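Local coordinates for glutathione S-transferase (PDB 6M1T), which probably conjugates glutathione to electrophilic compounds in detoxification, as a beta-class transferase, and binds glutathione mainly through its thioredoxin-like domain, at residues P53-L57 and I69-I73; H15-E20 and R188-A194; L133-D137 and M172-L178; D79-A83 and E150-A154. The contacts are given in a common frame with arbitrary orientation. Residue numbers count along the deposited sequence, not the author numbering.

Contact 1 is the most buried of the four. It lies wholly in the thioredoxin-like domain and is apolar, packing a strand on helix 66-75. Contact 2 joins helix 12-21 to helix 189-198 across the two domains. It is partly buried, with mostly carbon packing and a charged end at Glu20. Contact 4 ties the interdomain linker to the start of helix 153-162 by one backbone hydrogen bond and Leu82 packing. Contacts 1, 2 and 4 touch one another: Ile73 packs on Ala17, Leu71 on Ala83, and Glu20 on Leu82 and Phe151. Contact 3 stands apart, about 29 Å from contact 1 between centres. It is partly buried within the helical domain and mixes apolar packing with bonds to Asp137.

Contact 1: P53-L57 and I69-I73; sequences PALTL and ILLYI
Segment 53-57 runs through strand 54-56, and segment 69-73 is a piece of helix 66-75. The two axes come within 10.0 Å, with an angle of 39° between their directions. Leu55 and Ile69 are the nearest residues, 6.8 Å between CA atoms. The segment starts with Pro53, which follows a cis peptide bond. Its CG lies 3.9 Å from CD1 of Ile69, and the same proline touches bound glutathione. A cis-proline here is characteristic of the thioredoxin-like domain of glutathione transferases. Ala54 is extended and turns its CB away, though its CA still lies 4.1 Å from Ile69 CD1. Leu55 points toward the helix with chi1 t and chi2 p. Its CB is 4.1 Å from Ile69 CG2. Its CD2 lies 3.8 Å from Tyr72 CD2 and 4.3 Å from Ile73 CG1. Leu57, chi1 m and chi2 t, brings CD2 to 3.5 Å from Tyr72 CE2. On the helix, Ile69 and Ile73 are both m,t, and Tyr72 has chi1 t, which sends its ring out along the strand. That ring also stacks edge-to-face on Tyr92 of the second subunit. Strands 54-56 and 62-64 and helix 66-75 form the domain's beta-beta-alpha half, joined by strand 54-56 to strand 2-5 of the N-terminal half. The contact is purely apolar, which implies that shape and burial of side chains hold the helix to the sheet.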
loop_
_atom_site.group_PDB
_atom_site.type_symbol
_atom_site.label_atom_id
_atom_site.label_comp_id
_atom_site.label_asym_id
_atom_site.label_seq_id
_atom_site.Cartn_x
_atom_site.Cartn_y
_atom_site.Cartn_z
ATOM N N PRO A 53 8.439 9.867 1.701
ATOM C CA PRO A 53 8.094 11.254 2.055
ATOM C C PRO A 53 7.377 11.407 3.401
ATOM O O PRO A 53 6.739 10.462 3.842
ATOM C CB PRO A 53 7.088 11.677 0.969
ATOM C CG PRO A 53 6.436 10.353 0.570
ATOM C CD PRO A 53 7.506 9.289 0.710
ATOM N N ALA A 54 7.377 12.623 3.915
ATOM C CA ALA A 54 6.444 13.074 4.968
ATOM C C ALA A 54 5.967 14.464 4.557
ATOM O O ALA A 54 6.766 15.221 3.958
ATOM C CB ALA A 54 7.107 13.091 6.305
ATOM N N LEU A 55 4.691 14.740 4.765
ATOM C CA LEU A 55 4.073 16.026 4.409
ATOM C C LEU A 55 3.516 16.699 5.655
ATOM O O LEU A 55 2.598 16.109 6.240
ATOM C CB LEU A 55 2.958 15.793 3.405
ATOM C CG LEU A 55 2.288 17.092 2.965
ATOM C CD1 LEU A 55 3.243 17.923 2.109
ATOM C CD2 LEU A 55 1.046 16.787 2.160
ATOM N N THR A 56 4.091 17.822 6.062
ATOM C CA THR A 56 3.605 18.628 7.207
ATOM C C THR A 56 2.645 19.674 6.665
ATOM O O THR A 56 3.041 20.485 5.803
ATOM C CB THR A 56 4.724 19.268 8.022
ATOM O OG1 THR A 56 5.600 18.227 8.425
ATOM C CG2 THR A 56 4.209 19.978 9.264
ATOM N N LEU A 57 1.410 19.608 7.128
ATOM C CA LEU A 57 0.332 20.526 6.708
ATOM C C LEU A 57 0.537 21.863 7.424
ATOM O O LEU A 57 1.292 21.904 8.408
ATOM C CB LEU A 57 -1.015 19.887 7.043
ATOM C CG LEU A 57 -1.216 18.483 6.488
ATOM C CD1 LEU A 57 -2.570 17.922 6.924
ATOM C CD2 LEU A 57 -1.060 18.463 4.975
ATOM N N ILE A 69 -0.540 10.731 1.003
ATOM C CA ILE A 69 0.033 12.063 0.685
ATOM C C ILE A 69 -0.435 12.470 -0.695
ATOM O O ILE A 69 -0.874 13.591 -0.836
ATOM C CB ILE A 69 1.570 12.048 0.820
ATOM C CG1 ILE A 69 1.931 11.892 2.297
ATOM C CG2 ILE A 69 2.180 13.305 0.210
ATOM C CD1 ILE A 69 3.380 11.601 2.592
ATOM N N LEU A 70 -0.316 11.568 -1.650
ATOM C CA LEU A 70 -0.620 11.838 -3.065
ATOM C C LEU A 70 -2.110 12.154 -3.206
ATOM O O LEU A 70 -2.454 13.155 -3.880
ATOM C CB LEU A 70 -0.184 10.640 -3.900
ATOM C CG LEU A 70 1.342 10.529 -4.134
ATOM C CD1 LEU A 70 1.653 9.193 -4.772
ATOM C CD2 LEU A 70 1.851 11.687 -4.984
ATOM N N LEU A 71 -2.971 11.367 -2.575
ATOM C CA LEU A 71 -4.437 11.670 -2.605
ATOM C C LEU A 71 -4.727 13.033 -1.972
ATOM O O LEU A 71 -5.520 13.787 -2.560
ATOM C CB LEU A 71 -5.235 10.592 -1.871
ATOM C CG LEU A 71 -6.122 9.647 -2.683
ATOM C CD1 LEU A 71 -6.449 10.107 -4.097
ATOM C CD2 LEU A 71 -5.492 8.264 -2.705
ATOM N N TYR A 72 -4.155 13.323 -0.796
ATOM C CA TYR A 72 -4.289 14.615 -0.104
ATOM C C TYR A 72 -3.977 15.733 -1.104
ATOM O O TYR A 72 -4.742 16.752 -1.225
ATOM C CB TYR A 72 -3.394 14.706 1.139
ATOM C CG TYR A 72 -3.539 16.033 1.816
ATOM C CD1 TYR A 72 -4.586 16.281 2.697
ATOM C CD2 TYR A 72 -2.702 17.088 1.490
ATOM C CE1 TYR A 72 -4.761 17.532 3.266
ATOM C CE2 TYR A 72 -2.869 18.340 2.039
ATOM C CZ TYR A 72 -3.882 18.553 2.950
ATOM O OH TYR A 72 -4.028 19.791 3.480
ATOM N N ILE A 73 -2.788 15.653 -1.713
ATOM C CA ILE A 73 -2.291 16.725 -2.620
ATOM C C ILE A 73 -3.278 16.886 -3.793
ATOM O O ILE A 73 -3.630 18.036 -4.074
ATOM C CB ILE A 73 -0.873 16.418 -3.138
ATOM C CG1 ILE A 73 0.139 16.547 -1.990
ATOM C CG2 ILE A 73 -0.532 17.294 -4.340
ATOM C CD1 ILE A 73 1.422 15.787 -2.221
#

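Contact 2: H15-E20 and R188-A194; sequences HIALRE and RPSVGAA. With SO4 (sulfate ion), chain E.
Helical segments 15-20 and 189-194 cross with axes 8.5 Å apart, at a signed angle of 132°. Nearest CA pairs are Arg19 with Ser190 (5.1 Å) and Ile16 with Val191 (5.7 Å). Arg188 is the N-cap. Glu20, chi1 and chi2 both m, is the main acceptor. Its OE1 takes Arg188 NH2 (2.8 Å) and its OE2 Arg188 NE (2.7 Å), a bidentate salt bridge. OE2 also receives Ser190 OG (a very short 2.5 Å) and a water (2.8 Å). That water accepts from Ser190 N at 3.0 Å. This joins helix 12-21 of the thioredoxin-like domain to helix 189-198 of the helical domain, as in the two-domain GST fold. Arg188 NH1 donates to O1 (2.9 Å) and NH2 to O3 (3.3 Å) of a sulfate, probably from the crystallisation liquor; its guanidinium makes a cation-pi contact with Phe151. Away from Glu20 the packing is mostly between carbons: Ile16 CG1 meets Ala194 CB (3.6 Å) and Ile16 CG2 Val191 CG2 (3.8 Å). Arg19 CD lies 3.5 Å from Ser190 O, and its NH1 3.7 Å from Ala193 CB. Ala194 CB stands over the His15 ring, 4.0 Å from its centroid. His15 NE2 accepts Arg19 NH2 at 3.1 Å, while His15 ND1 bonds Glu198.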
loop_
_atom_site.group_PDB
_atom_site.type_symbol
_atom_site.label_atom_id
_atom_site.label_comp_id
_atom_site.label_asym_id
_atom_site.label_seq_id
_atom_site.Cartn_x
_atom_site.Cartn_y
_atom_site.Cartn_z
ATOM N N HIS A 15 6.534 15.456 -4.639
ATOM C CA HIS A 15 7.230 16.676 -5.159
ATOM C C HIS A 15 6.600 17.075 -6.505
ATOM O O HIS A 15 6.190 18.258 -6.671
ATOM C CB HIS A 15 8.743 16.421 -5.275
ATOM C CG HIS A 15 9.569 17.647 -5.482
ATOM N ND1 HIS A 15 10.957 17.609 -5.503
ATOM C CD2 HIS A 15 9.223 18.940 -5.603
ATOM C CE1 HIS A 15 11.423 18.837 -5.730
ATOM N NE2 HIS A 15 10.378 19.680 -5.743
ATOM N N ILE A 16 6.552 16.157 -7.451
ATOM C CA ILE A 16 5.928 16.413 -8.788
ATOM C C ILE A 16 4.450 16.833 -8.610
ATOM O O ILE A 16 4.016 17.792 -9.244
ATOM C CB ILE A 16 6.096 15.197 -9.702
ATOM C CG1 ILE A 16 7.561 15.028 -10.088
ATOM C CG2 ILE A 16 5.175 15.307 -10.918
ATOM C CD1 ILE A 16 7.940 13.684 -10.645
ATOM N N ALA A 17 3.689 16.135 -7.772
ATOM C CA ALA A 17 2.240 16.368 -7.559
ATOM C C ALA A 17 1.977 17.795 -7.060
ATOM O O ALA A 17 1.005 18.426 -7.506
ATOM C CB ALA A 17 1.668 15.310 -6.612
ATOM N N LEU A 18 2.740 18.274 -6.086
ATOM C CA LEU A 18 2.596 19.654 -5.578
ATOM C C LEU A 18 2.878 20.659 -6.706
ATOM O O LEU A 18 2.195 21.716 -6.708
ATOM C CB LEU A 18 3.537 19.860 -4.386
ATOM C CG LEU A 18 3.092 19.129 -3.124
ATOM C CD1 LEU A 18 4.238 19.013 -2.145
ATOM C CD2 LEU A 18 1.910 19.821 -2.487
ATOM N N ARG A 19 3.868 20.389 -7.550
ATOM C CA ARG A 19 4.155 21.229 -8.752
ATOM C C ARG A 19 2.954 21.167 -9.722
ATOM O O ARG A 19 2.654 22.207 -10.317
ATOM C CB ARG A 19 5.449 20.823 -9.447
ATOM C CG ARG A 19 6.671 21.188 -8.606
ATOM C CD ARG A 19 8.007 20.936 -9.253
ATOM N NE ARG A 19 9.035 21.213 -8.253
ATOM C CZ ARG A 19 9.648 22.372 -8.059
ATOM N NH1 ARG A 19 9.405 23.399 -8.850
ATOM N NH2 ARG A 19 10.509 22.480 -7.067
ATOM N N GLU A 20 2.290 20.018 -9.850
ATOM C CA GLU A 20 1.102 19.829 -10.724
ATOM C C GLU A 20 -0.109 20.596 -10.174
ATOM O O GLU A 20 -0.985 21.004 -10.994
ATOM C CB GLU A 20 0.822 18.343 -10.962
ATOM C CG GLU A 20 1.775 17.688 -11.940
ATOM C CD GLU A 20 1.483 17.927 -13.440
ATOM O OE1 GLU A 20 0.352 18.324 -13.790
ATOM O OE2 GLU A 20 2.372 17.682 -14.243
ATOM N N ARG A 188 6.358 17.024 -19.182
ATOM C CA ARG A 188 5.484 17.909 -18.388
ATOM C C ARG A 188 6.390 18.881 -17.650
ATOM O O ARG A 188 7.440 18.477 -17.157
ATOM C CB ARG A 188 4.580 17.116 -17.450
ATOM C CG ARG A 188 3.652 16.175 -18.185
ATOM C CD ARG A 188 2.775 15.426 -17.221
ATOM N NE ARG A 188 1.835 16.322 -16.569
ATOM C CZ ARG A 188 0.595 16.553 -16.990
ATOM N NH1 ARG A 188 0.120 15.936 -18.057
ATOM N NH2 ARG A 188 -0.177 17.381 -16.330
ATOM N N PRO A 189 6.053 20.182 -17.677
ATOM C CA PRO A 189 6.818 21.218 -16.968
ATOM C C PRO A 189 7.051 20.934 -15.469
ATOM O O PRO A 189 8.153 21.103 -14.990
ATOM C CB PRO A 189 5.959 22.483 -17.139
ATOM C CG PRO A 189 5.122 22.242 -18.371
ATOM C CD PRO A 189 4.958 20.738 -18.489
ATOM N N SER A 190 5.999 20.505 -14.759
ATOM C CA SER A 190 6.067 20.071 -13.335
ATOM C C SER A 190 7.184 19.048 -13.164
ATOM O O SER A 190 7.900 19.105 -12.192
ATOM C CB SER A 190 4.775 19.451 -12.917
ATOM O OG SER A 190 4.688 18.146 -13.502
ATOM N N VAL A 191 7.315 18.111 -14.098
ATOM C CA VAL A 191 8.239 16.964 -13.936
ATOM C C VAL A 191 9.676 17.451 -14.107
ATOM O O VAL A 191 10.503 17.204 -13.186
ATOM C CB VAL A 191 7.814 15.804 -14.862
ATOM C CG1 VAL A 191 8.764 14.640 -14.783
ATOM C CG2 VAL A 191 6.410 15.368 -14.502
ATOM N N GLY A 192 9.969 18.193 -15.195
ATOM C CA GLY A 192 11.309 18.776 -15.410
ATOM C C GLY A 192 11.751 19.652 -14.256
ATOM O O GLY A 192 12.911 19.512 -13.811
ATOM N N ALA A 193 10.849 20.496 -13.740
ATOM C CA ALA A 193 11.137 21.407 -12.597
ATOM C C ALA A 193 11.486 20.603 -11.332
ATOM O O ALA A 193 12.456 20.969 -10.650
ATOM C CB ALA A 193 9.946 22.309 -12.357
ATOM N N ALA A 194 10.727 19.537 -11.003
ATOM C CA ALA A 194 11.058 18.670 -9.828
ATOM C C ALA A 194 12.395 17.963 -10.060
ATOM O O ALA A 194 13.234 17.961 -9.160
ATOM C CB ALA A 194 9.972 17.670 -9.520
HETATM S S SO4 E . -3.741 16.786 -18.017
HETATM O O1 SO4 E . -2.599 16.436 -18.811
HETATM O O2 SO4 E . -4.200 18.080 -18.435
HETATM O O3 SO4 E . -3.393 16.822 -16.617
HETATM O O4 SO4 E . -4.754 15.794 -18.229
HETATM O O HOH W 1 3.200 19.965 -15.539
#

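Contact 3: L133-D137 and M172-L178; sequences LGALD and MSAYPNL. With CYS (cysteine), chain D.
This is a mixed polar and apolar contact inside the helical domain. It joins helix 119-139 to the turn before helix 176-186 and that helix's first residues. Residues 172-174 form a short 3-10 segment, and Tyr175 takes the N-cap position. Asp137 and Asn177 are nearest, 5.4 Å between CA atoms. Asp137, chi1 t, reaches the first turn of the helix: its OD1 accepts Leu178 N at 3.1 Å and, weakly, Asn177 N at 3.0 Å. In return Asn177 ND2 donates to Asp137 O at 3.0 Å. Leu133 CB lies over the face of the Tyr175 ring, 3.7 Å from its centroid, a CH-pi contact. Leu133 CD2 meets Leu178 CD1 at 3.7 Å, and Leu136 CB meets Leu178 CD2 at 4.0 Å. Leu133 CD1 lies 4.0 Å from Met172 SD. Met172 is m at all three chi angles, and its CE is 3.9 Å from SG of a bound cysteine. Asp137 accepts first-turn NH groups of helix 176-186, and Met172 and Leu178 line the cysteine pocket of this all-helical GST domain.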
loop_
_atom_site.group_PDB
_atom_site.type_symbol
_atom_site.label_atom_id
_atom_site.label_comp_id
_atom_site.label_asym_id
_atom_site.label_seq_id
_atom_site.Cartn_x
_atom_site.Cartn_y
_atom_site.Cartn_z
ATOM N N LEU A 133 7.705 -5.188 -14.562
ATOM C CA LEU A 133 7.953 -4.267 -15.693
ATOM C C LEU A 133 7.237 -4.856 -16.948
ATOM O O LEU A 133 6.557 -4.100 -17.635
ATOM C CB LEU A 133 9.466 -4.102 -15.884
ATOM C CG LEU A 133 10.238 -3.218 -14.884
ATOM C CD1 LEU A 133 11.740 -3.318 -15.050
ATOM C CD2 LEU A 133 9.810 -1.767 -14.951
ATOM N N GLY A 134 7.370 -6.160 -17.207
ATOM C CA GLY A 134 6.677 -6.886 -18.305
ATOM C C GLY A 134 5.170 -6.675 -18.256
ATOM O O GLY A 134 4.576 -6.312 -19.302
ATOM N N ALA A 135 4.535 -6.836 -17.088
ATOM C CA ALA A 135 3.070 -6.683 -16.944
ATOM C C ALA A 135 2.675 -5.213 -17.091
ATOM O O ALA A 135 1.600 -4.924 -17.662
ATOM C CB ALA A 135 2.587 -7.229 -15.629
ATOM N N LEU A 136 3.453 -4.309 -16.497
ATOM C CA LEU A 136 3.197 -2.857 -16.638
ATOM C C LEU A 136 3.343 -2.480 -18.121
ATOM O O LEU A 136 2.480 -1.696 -18.583
ATOM C CB LEU A 136 4.162 -2.086 -15.741
ATOM C CG LEU A 136 3.807 -2.177 -14.252
ATOM C CD1 LEU A 136 5.001 -1.777 -13.400
ATOM C CD2 LEU A 136 2.559 -1.368 -13.930
ATOM N N ASP A 137 4.378 -2.988 -18.800
ATOM C CA ASP A 137 4.602 -2.740 -20.247
ATOM C C ASP A 137 3.344 -3.093 -21.078
ATOM O O ASP A 137 2.921 -2.230 -21.863
ATOM C CB ASP A 137 5.859 -3.437 -20.770
ATOM C CG ASP A 137 6.252 -2.885 -22.126
ATOM O OD1 ASP A 137 6.654 -1.703 -22.175
ATOM O OD2 ASP A 137 6.118 -3.610 -23.112
ATOM N N MET A 172 15.993 -0.773 -19.648
ATOM C CA MET A 172 14.566 -0.428 -19.866
ATOM C C MET A 172 14.207 -0.474 -21.368
ATOM O O MET A 172 13.001 -0.324 -21.676
ATOM C CB MET A 172 14.221 0.934 -19.256
ATOM C CG MET A 172 14.304 0.951 -17.732
ATOM S SD MET A 172 12.986 -0.052 -17.044
ATOM C CE MET A 172 11.587 1.009 -17.364
ATOM N N SER A 173 15.153 -0.810 -22.258
ATOM C CA SER A 173 14.869 -1.079 -23.705
ATOM C C SER A 173 13.846 -2.217 -23.889
ATOM O O SER A 173 13.003 -2.128 -24.822
ATOM C CB SER A 173 16.137 -1.367 -24.490
ATOM O OG SER A 173 16.758 -0.150 -24.840
ATOM N N ALA A 174 13.877 -3.255 -23.054
ATOM C CA ALA A 174 12.919 -4.382 -23.138
ATOM C C ALA A 174 11.464 -3.924 -22.970
ATOM O O ALA A 174 10.575 -4.733 -23.265
ATOM C CB ALA A 174 13.280 -5.447 -22.133
ATOM N N TYR A 175 11.180 -2.702 -22.497
ATOM C CA TYR A 175 9.805 -2.276 -22.112
ATOM C C TYR A 175 9.448 -0.994 -22.856
ATOM O O TYR A 175 9.325 0.069 -22.255
ATOM C CB TYR A 175 9.717 -2.168 -20.579
ATOM C CG TYR A 175 10.354 -3.339 -19.868
ATOM C CD1 TYR A 175 9.733 -4.581 -19.862
ATOM C CD2 TYR A 175 11.598 -3.235 -19.261
ATOM C CE1 TYR A 175 10.301 -5.677 -19.229
ATOM C CE2 TYR A 175 12.193 -4.332 -18.649
ATOM C CZ TYR A 175 11.550 -5.558 -18.646
ATOM O OH TYR A 175 12.088 -6.661 -18.030
ATOM N N PRO A 176 9.239 -1.029 -24.197
ATOM C CA PRO A 176 9.207 0.210 -24.970
ATOM C C PRO A 176 7.921 1.003 -24.719
ATOM O O PRO A 176 7.948 2.166 -24.938
ATOM C CB PRO A 176 9.296 -0.309 -26.429
ATOM C CG PRO A 176 8.585 -1.630 -26.380
ATOM C CD PRO A 176 8.992 -2.218 -25.032
ATOM N N ASN A 177 6.839 0.376 -24.264
ATOM C CA ASN A 177 5.599 1.093 -23.878
ATOM C C ASN A 177 5.896 1.896 -22.591
ATOM O O ASN A 177 5.428 3.034 -22.504
ATOM C CB ASN A 177 4.390 0.163 -23.729
ATOM C CG ASN A 177 4.246 -0.747 -24.935
ATOM O OD1 ASN A 177 4.604 -0.341 -26.047
ATOM N ND2 ASN A 177 3.760 -1.966 -24.722
ATOM N N LEU A 178 6.704 1.353 -21.682
ATOM C CA LEU A 178 7.135 2.088 -20.453
ATOM C C LEU A 178 8.019 3.262 -20.867
ATOM O O LEU A 178 7.670 4.360 -20.465
ATOM C CB LEU A 178 7.844 1.135 -19.489
ATOM C CG LEU A 178 6.968 0.004 -18.951
ATOM C CD1 LEU A 178 7.695 -0.750 -17.870
ATOM C CD2 LEU A 178 5.640 0.505 -18.411
HETATM N N CYS D . 14.400 5.945 -18.592
HETATM C CA CYS D . 13.074 5.451 -19.076
HETATM C C CYS D . 12.521 6.403 -20.149
HETATM O O CYS D . 12.639 7.639 -19.948
HETATM C CB CYS D . 12.114 5.292 -17.900
HETATM S SG CYS D . 10.479 4.617 -18.321
#

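Contact 4: D79-A83 and E150-A154; sequences DAALA and EFSVA
Segment 150-154 holds the start of helix 153-162, whose Ser-Val-Ala-Asp sequence is the N-capping box known in glutathione transferases. Segment 79-83 belongs to the linker between helix 66-75 of the thioredoxin-like domain and helix 89-108. Leu82 and Ser152 are nearest, 4.1 Å between CA atoms. Ala81 has left-handed backbone angles of 51/47, which turn the chain after the short 3-10 segment. Along segment 150-154, Glu150 comes first. It is extended, chi1 p and chi2 t, and its OE1 lies 3.3 Å from Ala81 CB. Phe151 follows with chi1 t. Its CD2 packs 3.9 Å from CD2 of Leu82, and its ring makes a cation-pi contact with Arg188. A water lies 2.8 Å from both Phe151 O and Ala80 O, placed to donate to either. Ser152 is the N-cap residue, chi1 p. Its OG accepts Ala154 N at 3.0 Å, while its N bonds to the side chain of Asp155. Ser152 CA lies 3.3 Å from Leu82 O. Val153, chi1 m, places CG1 4.1 Å from Leu82 CB. Leu82 itself is m,t and also packs on Ala74 and Glu20. The linker carbonyl supplies the one direct hydrogen bond between the segments: Val153 N donates to Leu82 O at 2.9 Å, with an N-H...O angle of 164°.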
loop_
_atom_site.group_PDB
_atom_site.type_symbol
_atom_site.label_atom_id
_atom_site.label_comp_id
_atom_site.label_asym_id
_atom_site.label_seq_id
_atom_site.Cartn_x
_atom_site.Cartn_y
_atom_site.Cartn_z
ATOM N N ASP A 79 -9.638 20.910 -9.711
ATOM C CA ASP A 79 -9.528 21.272 -11.157
ATOM C C ASP A 79 -8.366 20.547 -11.860
ATOM O O ASP A 79 -8.411 20.386 -13.118
ATOM C CB ASP A 79 -9.352 22.785 -11.287
ATOM C CG ASP A 79 -10.676 23.508 -11.176
ATOM O OD1 ASP A 79 -11.711 22.862 -11.400
ATOM O OD2 ASP A 79 -10.650 24.695 -10.848
ATOM N N ALA A 80 -7.319 20.185 -11.122
ATOM C CA ALA A 80 -6.138 19.486 -11.672
ATOM C C ALA A 80 -6.523 18.076 -12.116
ATOM O O ALA A 80 -5.781 17.539 -12.953
ATOM C CB ALA A 80 -5.032 19.447 -10.648
ATOM N N ALA A 81 -7.600 17.509 -11.533
ATOM C CA ALA A 81 -8.136 16.151 -11.808
ATOM C C ALA A 81 -7.008 15.111 -11.721
ATOM O O ALA A 81 -6.853 14.286 -12.642
ATOM C CB ALA A 81 -8.828 16.123 -13.157
ATOM N N LEU A 82 -6.205 15.182 -10.654
ATOM C CA LEU A 82 -5.051 14.263 -10.479
ATOM C C LEU A 82 -5.549 13.050 -9.704
ATOM O O LEU A 82 -4.754 12.127 -9.492
ATOM C CB LEU A 82 -3.922 14.954 -9.704
ATOM C CG LEU A 82 -3.118 15.990 -10.469
ATOM C CD1 LEU A 82 -2.179 16.705 -9.527
ATOM C CD2 LEU A 82 -2.353 15.390 -11.629
ATOM N N ALA A 83 -6.788 13.116 -9.192
ATOM C CA ALA A 83 -7.513 11.957 -8.602
ATOM C C ALA A 83 -8.986 12.096 -8.966
ATOM O O ALA A 83 -9.496 13.220 -9.025
ATOM C CB ALA A 83 -7.348 11.912 -7.121
ATOM N N GLU A 150 -7.336 10.050 -17.329
ATOM C CA GLU A 150 -6.408 11.196 -17.482
ATOM C C GLU A 150 -5.242 11.130 -16.493
ATOM O O GLU A 150 -5.214 10.231 -15.626
ATOM C CB GLU A 150 -7.170 12.505 -17.315
ATOM C CG GLU A 150 -8.060 12.549 -16.093
ATOM C CD GLU A 150 -8.717 13.913 -15.995
ATOM O OE1 GLU A 150 -9.827 13.988 -15.475
ATOM O OE2 GLU A 150 -8.105 14.896 -16.461
ATOM N N PHE A 151 -4.299 12.055 -16.663
ATOM C CA PHE A 151 -3.038 12.111 -15.896
ATOM C C PHE A 151 -3.367 12.196 -14.408
ATOM O O PHE A 151 -4.207 13.043 -13.971
ATOM C CB PHE A 151 -2.166 13.257 -16.384
ATOM C CG PHE A 151 -0.814 13.256 -15.734
ATOM C CD1 PHE A 151 0.115 12.279 -16.052
ATOM C CD2 PHE A 151 -0.454 14.254 -14.851
ATOM C CE1 PHE A 151 1.377 12.284 -15.475
ATOM C CE2 PHE A 151 0.803 14.239 -14.251
ATOM C CZ PHE A 151 1.713 13.258 -14.562
ATOM N N SER A 152 -2.746 11.307 -13.621
ATOM C CA SER A 152 -3.099 11.132 -12.196
ATOM C C SER A 152 -1.854 10.953 -11.314
ATOM O O SER A 152 -0.773 10.639 -11.812
ATOM C CB SER A 152 -4.026 9.976 -12.014
ATOM O OG SER A 152 -3.304 8.771 -11.943
ATOM N N VAL A 153 -2.055 11.065 -10.008
ATOM C CA VAL A 153 -0.956 10.779 -9.039
ATOM C C VAL A 153 -0.444 9.346 -9.230
ATOM O O VAL A 153 0.721 9.091 -8.907
ATOM C CB VAL A 153 -1.383 11.064 -7.597
ATOM C CG1 VAL A 153 -1.450 12.564 -7.388
ATOM C CG2 VAL A 153 -2.706 10.386 -7.217
ATOM N N ALA A 154 -1.234 8.433 -9.796
ATOM C CA ALA A 154 -0.773 7.045 -10.015
ATOM C C ALA A 154 0.268 7.058 -11.122
ATOM O O ALA A 154 1.243 6.312 -11.009
ATOM C CB ALA A 154 -1.929 6.117 -10.324
HETATM O O HOH W 2 -5.214 15.482 -14.790
#